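Local atomic coordinates of PTS system, IIA component (Streptococcus pneumoniae serotype 4, PDB entry 5T3U), a protein that probably relays phosphoryl groups as the cytoplasmic IIA component of a mannose-family sugar phosphotransferase system linked to fucose utilization in the pneumococcus. Residues P105-V108 / E109-S113. Sequence-based numbering, arbitrary orientation.
Sequences PLLV and ELISS
Glu-109 gives its backbone N-H to the carbonyl oxygen of Pro-105, one turn earlier, with Glu-109 N to Pro-105 O at 3.1 Å. Proline suits the opening turn of a helix, where no N-H is needed for a bond to the residue four back, while its carbonyl still accepts. Glu-109 CB lies 3.4 Å from Pro-105 O, and the side chain, bent at chi2 (53°), touches Ile-123 of helix 120-129; a charged residue suits this partly exposed position. Leu-110 comes next, with Leu-110 N bonded to Leu-106 O at 2.9 Å in a nearly straight N-H...O line. The two leucines run side by side in the same direction, and Leu-106 CD1 meets Leu-110 CD1 at 3.7 Å. Their first torsions differ: CG of Leu-106 stands opposite its own N (chi1 -174°), whereas CG of Leu-110 swings beside N (chi1 -72°). Helix 104-112 follows strand 96-100 and packs its apolar side on the parallel sheet of this alpha/beta fold, so branched aliphatic residues fill the buried positions; Leu-110 reaches Ile-11 and Ile-72, on neighbouring strands. Ile-111 repeats the backbone bond to Leu-107 O, but its side chain runs at a slant to that of Leu-107. Leu-107 CD1 and Ile-111 CD1 touch at 3.8 Å; both side chains also touch Ile-11, and helix 19-31 meets them through Ala-27 and Val-31. At Ser-112 the exposed side admits a polar group. Ser-112 OG, 2.8 Å from Val-108 O, and Ser-112 N approach that oxygen from opposite faces of the carbonyl plane, so it accepts two bonds, as serine within a helix can readily provide. Ser-113, the first residue to leave helical geometry, has a side chain short enough to turn its OG back to Glu-109 O at 2.8 Å, supplementing the weak bond from its own N.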
loop_
_atom_site.group_PDB
_atom_site.type_symbol
_atom_site.label_atom_id
_atom_site.label_comp_id
_atom_site.label_asym_id
_atom_site.label_seq_id
_atom_site.Cartn_x
_atom_site.Cartn_y
_atom_site.Cartn_z
ATOM N N PRO A 105 6.458 -3.267 1.074
ATOM C CA PRO A 105 7.932 -3.412 1.043
ATOM C C PRO A 105 8.737 -2.148 1.405
ATOM O O PRO A 105 9.739 -2.262 2.126
ATOM C CB PRO A 105 8.201 -3.813 -0.405
ATOM C CG PRO A 105 6.957 -4.614 -0.785
ATOM C CD PRO A 105 5.840 -3.815 -0.158
ATOM N N LEU A 106 8.329 -0.973 0.906
ATOM C CA LEU A 106 8.947 0.292 1.321
ATOM C C LEU A 106 8.833 0.525 2.830
ATOM O O LEU A 106 9.844 0.798 3.509
ATOM C CB LEU A 106 8.329 1.481 0.569
ATOM C CG LEU A 106 9.004 2.876 0.802
ATOM C CD1 LEU A 106 10.500 2.900 0.530
ATOM C CD2 LEU A 106 8.317 3.925 -0.070
ATOM N N LEU A 107 7.609 0.412 3.367
ATOM C CA LEU A 107 7.380 0.697 4.788
ATOM C C LEU A 107 8.204 -0.247 5.665
ATOM O O LEU A 107 8.935 0.201 6.545
ATOM C CB LEU A 107 5.878 0.668 5.161
ATOM C CG LEU A 107 5.577 0.971 6.654
ATOM C CD1 LEU A 107 6.240 2.296 7.155
ATOM C CD2 LEU A 107 4.053 0.960 6.946
ATOM N N VAL A 108 8.124 -1.551 5.397
ATOM C CA VAL A 108 8.938 -2.537 6.106
ATOM C C VAL A 108 10.431 -2.229 6.086
ATOM O O VAL A 108 11.082 -2.297 7.122
ATOM C CB VAL A 108 8.702 -3.976 5.545
ATOM C CG1 VAL A 108 9.768 -4.954 6.114
ATOM C CG2 VAL A 108 7.300 -4.430 5.898
ATOM N N GLU A 109 10.976 -1.920 4.909
ATOM C CA GLU A 109 12.398 -1.644 4.792
ATOM C C GLU A 109 12.811 -0.380 5.560
ATOM O O GLU A 109 13.874 -0.342 6.181
ATOM C CB GLU A 109 12.774 -1.468 3.307
ATOM C CG GLU A 109 14.217 -0.985 3.071
ATOM C CD GLU A 109 15.276 -1.855 3.771
ATOM O OE1 GLU A 109 15.086 -3.095 3.891
ATOM O OE2 GLU A 109 16.311 -1.292 4.207
ATOM N N LEU A 110 12.002 0.678 5.454
ATOM C CA LEU A 110 12.290 1.917 6.190
ATOM C C LEU A 110 12.228 1.685 7.696
ATOM O O LEU A 110 13.078 2.206 8.442
ATOM C CB LEU A 110 11.360 3.043 5.748
ATOM C CG LEU A 110 11.684 3.583 4.345
ATOM C CD1 LEU A 110 10.653 4.618 3.836
ATOM C CD2 LEU A 110 13.145 4.137 4.276
ATOM N N ILE A 111 11.272 0.885 8.169
ATOM C CA ILE A 111 11.268 0.606 9.628
ATOM C C ILE A 111 12.518 -0.199 10.044
ATOM O O ILE A 111 13.213 0.161 11.008
ATOM C CB ILE A 111 9.977 -0.059 10.128
ATOM C CG1 ILE A 111 8.782 0.874 9.960
ATOM C CG2 ILE A 111 10.103 -0.427 11.643
ATOM C CD1 ILE A 111 7.385 0.171 10.152
ATOM N N SER A 112 12.839 -1.244 9.278
ATOM C CA SER A 112 13.981 -2.120 9.595
ATOM C C SER A 112 15.314 -1.398 9.632
ATOM O O SER A 112 16.244 -1.849 10.313
ATOM C CB SER A 112 14.070 -3.277 8.591
ATOM O OG SER A 112 12.840 -3.971 8.591
ATOM N N SER A 113 15.416 -0.298 8.886
ATOM C CA SER A 113 16.678 0.417 8.718
ATOM C C SER A 113 16.701 1.791 9.419
ATOM O O SER A 113 17.637 2.585 9.219
ATOM C CB SER A 113 17.014 0.546 7.229
ATOM O OG SER A 113 16.062 1.368 6.558
#